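Local coordinates for japanin (Rhipicephalus appendiculatus, PDB 4BOE), which binds cholesterol in a lipocalin pocket and, as a secreted tick saliva protein, modulates the host immune response by blocking dendritic cell differentiation from monocytes, at residues N8-L14 / V29-Y33; S71-V76 / K89-I94. Where two conformers were deposited one is given. Numbering follows the deposited sequence.

Interactions 1 and 2 belong to one curled antiparallel sheet, the lipocalin barrel, and meet its ligand from different strand pairs: their centres lie 16 Å apart, their nearest atoms about 8 Å, without touching. Each turns buried side chains to the cavity, while the other face is partly exposed at Y13 in interaction 1 and at L73, R75, D91 and F93 in interaction 2. Interaction 1, nearer the centre of the chain, joins hairpin strands 12-18 and 26-37 and offers cholesterol aliphatic groups from L14, V29 and T31; where its strands part, water replaces direct bonds. Interaction 2 joins strands 73-78 and 91-98, connected through helix 80-85, gives the ligand Y92, and carries an outer-face salt bridge.

Interaction 1: N8-L14 / V29-Y33; sequences NTQTLYL and VKTRY. With CLR (cholesterol), chain C.
The hairpin of strands 12-18 and 26-37 forms part of the lipocalin barrel wall against cholesterol. Residues 12-14 run antiparallel to the extended residues 29-33, at 164°, the axes approaching to 4.7 Å, with L12 opposite T31 and Y13 opposite K30. L12 and T31 are a hydrogen-bonded pair: L12 N to T31 O is 3.0 Å, T31 N to L12 O 2.8 Å. L14 N adds a bond of 3.1 Å to V29 O. Y13 and K30, the non-hydrogen-bonded pair, have CA atoms 4.3 Å apart; with Y13 at chi1 m, its CD2 lies 3.8 Å from K30 CB.

Before L12 the first segment is loop, T9 (phi/psi -91/1) breaking the extended run, and a water fills the gap: it donates to T9 O (2.8 Å), accepts from Y33 N (3.1 Å) and hydrogen-bonds T11 OG1 (2.9 Å). Threonine thus supplies a hydroxyl where the ladder ends. Y33, at chi1 t, brings its ring face against T9 CG2, 3.6 Å from the ring centroid and almost on its normal, a CH-pi contact. A second water donates to L14 O (2.8 Å) and V29 O (2.7 Å).

Methyl groups suit the apolar sterol: T31 CG2 is 3.8 Å from cholesterol C26, L14 CD2 3.9 Å from C6 and V29 CG2 4.0 Å from C1. T31 turns its methyl to the ligand tail while OG1 is hydrogen-bonded to S44 O and R43 NE.

Strand 40-49 extends the sheet beyond 29-33, through backbone hydrogen bonds of K30 with I46 and R32 with S44; strand 114-118 flanks 12-18, with a backbone hydrogen bond between Y13 and V118.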
# COMPACT_ATOMS: atom_id res chain seq x y z
N ASN A 8 -8.62 4.15 -7.91
CA ASN A 8 -9.46 5.22 -7.45
C ASN A 8 -8.57 6.38 -6.99
O ASN A 8 -7.35 6.23 -6.87
CB ASN A 8 -10.38 4.74 -6.31
CG ASN A 8 -11.73 5.42 -6.29
OD1 ASN A 8 -11.97 6.36 -7.04
ND2 ASN A 8 -12.61 5.01 -5.42
N THR A 9 -9.20 7.52 -6.75
CA THR A 9 -8.53 8.79 -6.48
C THR A 9 -8.26 9.12 -5.02
O THR A 9 -7.66 10.17 -4.74
CB THR A 9 -9.33 9.92 -7.15
OG1 THR A 9 -10.70 9.86 -6.71
CG2 THR A 9 -9.30 9.82 -8.66
N GLN A 10 -8.63 8.24 -4.09
CA GLN A 10 -8.33 8.49 -2.67
C GLN A 10 -6.94 7.98 -2.30
O GLN A 10 -6.47 6.99 -2.84
CB GLN A 10 -9.38 7.83 -1.76
CG GLN A 10 -10.65 8.68 -1.61
CD GLN A 10 -10.49 9.89 -0.71
OE1 GLN A 10 -9.66 9.95 0.22
NE2 GLN A 10 -11.34 10.87 -0.92
N THR A 11 -6.30 8.67 -1.38
CA THR A 11 -4.98 8.28 -0.88
C THR A 11 -5.12 7.02 -0.06
O THR A 11 -6.07 6.91 0.72
CB THR A 11 -4.36 9.43 -0.09
OG1 THR A 11 -4.21 10.54 -0.94
CG2 THR A 11 -3.01 9.08 0.55
N LEU A 12 -4.18 6.08 -0.22
CA LEU A 12 -4.16 4.83 0.53
C LEU A 12 -2.96 4.81 1.46
O LEU A 12 -1.87 5.19 1.06
CB LEU A 12 -4.09 3.64 -0.42
CG LEU A 12 -5.26 3.39 -1.34
CD1 LEU A 12 -4.88 2.37 -2.41
CD2 LEU A 12 -6.46 2.86 -0.53
N TYR A 13 -3.15 4.31 2.68
CA TYR A 13 -2.14 4.24 3.72
C TYR A 13 -1.87 2.81 4.08
O TYR A 13 -2.81 2.04 4.28
CB TYR A 13 -2.63 4.96 4.98
CG TYR A 13 -3.01 6.40 4.73
CD1 TYR A 13 -4.28 6.74 4.25
CD2 TYR A 13 -2.09 7.42 4.91
CE1 TYR A 13 -4.61 8.05 3.95
CE2 TYR A 13 -2.43 8.74 4.67
CZ TYR A 13 -3.68 9.06 4.17
OH TYR A 13 -3.99 10.38 3.94
N LEU A 14 -0.57 2.46 4.24
CA LEU A 14 -0.16 1.12 4.63
C LEU A 14 -0.51 0.91 6.10
O LEU A 14 -0.07 1.68 6.96
CB LEU A 14 1.36 0.92 4.39
CG LEU A 14 1.90 -0.47 4.70
CD1 LEU A 14 1.31 -1.51 3.78
CD2 LEU A 14 3.42 -0.46 4.63
N VAL A 29 4.13 5.38 5.18
CA VAL A 29 3.97 4.84 3.81
C VAL A 29 2.55 5.04 3.33
O VAL A 29 1.58 4.66 4.01
CB VAL A 29 4.44 3.37 3.68
CG1 VAL A 29 4.23 2.84 2.26
CG2 VAL A 29 5.89 3.24 4.07
N LYS A 30 2.43 5.68 2.18
CA LYS A 30 1.13 5.98 1.58
C LYS A 30 1.26 6.16 0.07
O LYS A 30 2.36 6.32 -0.46
CB LYS A 30 0.53 7.24 2.23
CG LYS A 30 1.26 8.53 1.93
CD LYS A 30 0.64 9.76 2.57
CE LYS A 30 1.39 10.23 3.76
NZ LYS A 30 0.76 11.41 4.43
N THR A 31 0.15 6.12 -0.62
CA THR A 31 0.15 6.31 -2.07
C THR A 31 -0.96 7.28 -2.48
O THR A 31 -2.12 7.08 -2.10
CB THR A 31 0.12 4.95 -2.85
OG1 THR A 31 -0.09 5.21 -4.22
CG2 THR A 31 -0.98 4.02 -2.44
N ARG A 32 -0.61 8.34 -3.25
CA ARG A 32 -1.57 9.30 -3.76
C ARG A 32 -1.78 9.07 -5.24
O ARG A 32 -0.85 8.74 -5.97
CB ARG A 32 -1.14 10.76 -3.55
CG ARG A 32 -0.72 11.13 -2.15
CD ARG A 32 -0.74 12.63 -2.02
NE ARG A 32 -0.24 13.07 -0.72
CZ ARG A 32 1.01 13.43 -0.45
NH1 ARG A 32 1.95 13.39 -1.39
NH2 ARG A 32 1.34 13.82 0.78
N TYR A 33 -3.00 9.33 -5.69
CA TYR A 33 -3.38 9.25 -7.08
C TYR A 33 -2.80 10.48 -7.78
O TYR A 33 -2.94 11.60 -7.26
CB TYR A 33 -4.92 9.29 -7.18
CG TYR A 33 -5.47 9.39 -8.59
CD1 TYR A 33 -5.57 10.62 -9.23
CD2 TYR A 33 -5.89 8.26 -9.28
CE1 TYR A 33 -6.06 10.72 -10.54
CE2 TYR A 33 -6.38 8.35 -10.57
CZ TYR A 33 -6.52 9.59 -11.18
OH TYR A 33 -7.03 9.67 -12.45
C1 CLR C . 7.36 -0.24 2.85
C2 CLR C . 8.18 -0.36 4.13
C3 CLR C . 7.52 -1.29 5.12
C4 CLR C . 7.29 -2.65 4.50
C5 CLR C . 6.57 -2.58 3.17
C6 CLR C . 5.51 -3.35 2.94
C7 CLR C . 4.72 -3.37 1.67
C8 CLR C . 5.45 -2.70 0.52
C9 CLR C . 6.08 -1.37 1.00
C10 CLR C . 7.12 -1.58 2.14
C11 CLR C . 6.63 -0.54 -0.17
C12 CLR C . 5.63 -0.35 -1.32
C13 CLR C . 5.08 -1.69 -1.85
C14 CLR C . 4.48 -2.42 -0.63
C15 CLR C . 3.71 -3.59 -1.26
C16 CLR C . 3.09 -2.95 -2.51
C17 CLR C . 3.81 -1.60 -2.72
C18 CLR C . 6.19 -2.49 -2.55
C19 CLR C . 8.46 -2.13 1.62
C20 CLR C . 3.93 -1.23 -4.21
C21 CLR C . 4.62 0.13 -4.44
C22 CLR C . 2.56 -1.26 -4.91
C23 CLR C . 1.40 -0.54 -4.19
C24 CLR C . 0.12 -0.62 -4.97
C25 CLR C . -1.19 -0.17 -4.35
C26 CLR C . -1.26 0.31 -2.92
C27 CLR C . -2.15 0.54 -5.27
O1 CLR C . 8.40 -1.46 6.25
O HOH W 1 -5.05 10.62 -3.72
O HOH W 2 1.61 3.91 6.58

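Interaction 2: S71-V76 / K89-I94; sequences SPLLRV and KPDYFI. With CLR (cholesterol), chain C.
A salt bridge lies across a non-hydrogen-bonded pair here: R75 NE donates to D91 OD1 at 2.8 Å. The R75 side chain, with chi1 near -93° and chi2 p, folds so that its guanidinium meets the carboxylate edge-on, on the partly exposed face where charged groups can stay solvated.

Residues 73-76 and 91-94 are extended and antiparallel at 155°, with a closest axis approach of 4.6 Å; P72 (phi/psi -86/-4) and P90 (-77/-15) leave that conformation just before each strand. L73 pairs with F93, L74 with Y92, R75 with D91. L74 and Y92 form the hydrogen-bonded pair, L74 N to Y92 O 2.9 Å and Y92 N to L74 O 3.0 Å. Neither proline has an amide hydrogen to give, but each carbonyl accepts: P72 O from I94 N, P90 O from V76 N, both 2.8 Å. S71 OG accepts from L73 N (3.1 Å) in an ST turn leading into the strand.

L74 and Y92 share the buried face. V76 CG2 meets the edge of the Y92 ring (chi1 m), 3.8 Å from CD2, and L74 CB lies 4.1 Å from I94 CD1. Tyrosine suits this place because its ring packs against apolar groups while Y92 OH accepts from K89 N (3.1 Å) and lies 3.8 Å from cholesterol C16, lining the lipocalin pocket.

Backbone hydrogen bonds of R75 with K66 and F93 with S105 join strands 59-66 and 101-106, so both strands are flanked within the barrel wall.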
# COMPACT_ATOMS: atom_id res chain seq x y z
N SER A 71 -10.52 -8.84 -12.15
CA SER A 71 -9.28 -9.61 -12.20
C SER A 71 -8.79 -9.87 -10.79
O SER A 71 -8.96 -9.02 -9.92
CB SER A 71 -8.20 -8.89 -13.00
OG SER A 71 -7.02 -9.68 -13.00
N PRO A 72 -8.15 -11.01 -10.56
CA PRO A 72 -7.58 -11.28 -9.24
C PRO A 72 -6.19 -10.69 -9.15
O PRO A 72 -5.60 -10.77 -8.10
CB PRO A 72 -7.59 -12.82 -9.13
CG PRO A 72 -7.64 -13.31 -10.49
CD PRO A 72 -8.25 -12.25 -11.36
N LEU A 73 -5.67 -10.11 -10.25
CA LEU A 73 -4.35 -9.50 -10.28
C LEU A 73 -4.37 -8.01 -10.42
O LEU A 73 -5.10 -7.46 -11.25
CB LEU A 73 -3.56 -10.06 -11.45
CG LEU A 73 -3.37 -11.56 -11.49
CD1 LEU A 73 -2.45 -11.93 -12.61
CD2 LEU A 73 -2.84 -12.09 -10.18
N LEU A 74 -3.52 -7.35 -9.66
CA LEU A 74 -3.22 -5.93 -9.81
C LEU A 74 -1.87 -5.88 -10.57
O LEU A 74 -0.89 -6.46 -10.10
CB LEU A 74 -3.07 -5.24 -8.46
CG LEU A 74 -2.81 -3.75 -8.47
CD1 LEU A 74 -3.97 -3.00 -9.11
CD2 LEU A 74 -2.59 -3.26 -7.09
N ARG A 75 -1.82 -5.19 -11.70
CA ARG A 75 -0.57 -5.04 -12.48
C ARG A 75 0.15 -3.77 -11.99
O ARG A 75 -0.49 -2.75 -11.86
CB ARG A 75 -0.86 -4.94 -13.99
CG ARG A 75 -0.81 -6.27 -14.73
CD ARG A 75 -1.86 -7.27 -14.31
NE ARG A 75 -1.45 -8.64 -14.67
CZ ARG A 75 -2.09 -9.47 -15.49
NH1 ARG A 75 -3.22 -9.10 -16.09
NH2 ARG A 75 -1.60 -10.69 -15.72
N VAL A 76 1.45 -3.85 -11.71
CA VAL A 76 2.22 -2.70 -11.19
C VAL A 76 3.43 -2.47 -12.09
O VAL A 76 4.15 -3.41 -12.34
CB VAL A 76 2.62 -2.92 -9.70
CG1 VAL A 76 3.54 -1.81 -9.18
CG2 VAL A 76 1.39 -3.07 -8.80
N LYS A 89 6.91 -5.57 -7.01
CA LYS A 89 6.77 -6.65 -7.98
C LYS A 89 5.91 -6.18 -9.15
O LYS A 89 5.18 -5.19 -9.01
CB LYS A 89 6.11 -7.86 -7.32
CG LYS A 89 6.79 -8.36 -6.06
CD LYS A 89 8.20 -8.83 -6.30
CE LYS A 89 8.80 -9.53 -5.11
NZ LYS A 89 9.98 -8.80 -4.56
N PRO A 90 5.94 -6.91 -10.30
CA PRO A 90 5.09 -6.52 -11.42
C PRO A 90 3.62 -6.90 -11.28
O PRO A 90 2.79 -6.34 -11.99
CB PRO A 90 5.75 -7.17 -12.65
CG PRO A 90 6.69 -8.15 -12.14
CD PRO A 90 6.92 -7.96 -10.69
N ASP A 91 3.27 -7.78 -10.34
CA ASP A 91 1.88 -8.19 -10.11
C ASP A 91 1.65 -8.55 -8.66
O ASP A 91 2.54 -9.06 -8.01
CB ASP A 91 1.50 -9.45 -10.93
CG ASP A 91 1.74 -9.36 -12.42
OD1 ASP A 91 0.85 -8.82 -13.13
OD2 ASP A 91 2.77 -9.88 -12.89
N TYR A 92 0.43 -8.33 -8.20
CA TYR A 92 -0.01 -8.69 -6.86
C TYR A 92 -1.34 -9.38 -6.95
O TYR A 92 -2.14 -9.06 -7.81
CB TYR A 92 -0.15 -7.46 -5.97
CG TYR A 92 1.18 -6.89 -5.57
CD1 TYR A 92 1.91 -7.45 -4.53
CD2 TYR A 92 1.77 -5.86 -6.29
CE1 TYR A 92 3.17 -6.97 -4.19
CE2 TYR A 92 3.05 -5.39 -5.98
CZ TYR A 92 3.74 -5.95 -4.93
OH TYR A 92 4.98 -5.50 -4.63
N PHE A 93 -1.58 -10.30 -6.03
CA PHE A 93 -2.84 -11.00 -5.93
C PHE A 93 -3.76 -10.14 -5.05
O PHE A 93 -3.34 -9.71 -3.98
CB PHE A 93 -2.59 -12.36 -5.31
CG PHE A 93 -3.80 -13.20 -5.04
CD1 PHE A 93 -4.90 -13.15 -5.87
CD2 PHE A 93 -3.83 -14.08 -3.98
CE1 PHE A 93 -6.01 -13.94 -5.63
CE2 PHE A 93 -4.95 -14.86 -3.74
CZ PHE A 93 -6.03 -14.78 -4.56
N ILE A 94 -4.97 -9.87 -5.52
CA ILE A 94 -5.97 -9.09 -4.78
C ILE A 94 -6.77 -10.10 -3.95
O ILE A 94 -7.54 -10.89 -4.50
CB ILE A 94 -6.91 -8.28 -5.72
CG1 ILE A 94 -6.07 -7.28 -6.54
CG2 ILE A 94 -7.98 -7.55 -4.87
CD1 ILE A 94 -6.75 -6.81 -7.82
C1 CLR C . 7.36 -0.24 2.85
C2 CLR C . 8.18 -0.36 4.13
C3 CLR C . 7.52 -1.29 5.12
C4 CLR C . 7.29 -2.65 4.50
C5 CLR C . 6.57 -2.58 3.17
C6 CLR C . 5.51 -3.35 2.94
C7 CLR C . 4.72 -3.37 1.67
C8 CLR C . 5.45 -2.70 0.52
C9 CLR C . 6.08 -1.37 1.00
C10 CLR C . 7.12 -1.58 2.14
C11 CLR C . 6.63 -0.54 -0.17
C12 CLR C . 5.63 -0.35 -1.32
C13 CLR C . 5.08 -1.69 -1.85
C14 CLR C . 4.48 -2.42 -0.63
C15 CLR C . 3.71 -3.59 -1.26
C16 CLR C . 3.09 -2.95 -2.51
C17 CLR C . 3.81 -1.60 -2.72
C18 CLR C . 6.19 -2.49 -2.55
C19 CLR C . 8.46 -2.13 1.62
C20 CLR C . 3.93 -1.23 -4.21
C21 CLR C . 4.62 0.13 -4.44
C22 CLR C . 2.56 -1.26 -4.91
C23 CLR C . 1.40 -0.54 -4.19
C24 CLR C . 0.12 -0.62 -4.97
C25 CLR C . -1.19 -0.17 -4.35
C26 CLR C . -1.26 0.31 -2.92
C27 CLR C . -2.15 0.54 -5.27
O1 CLR C . 8.40 -1.46 6.25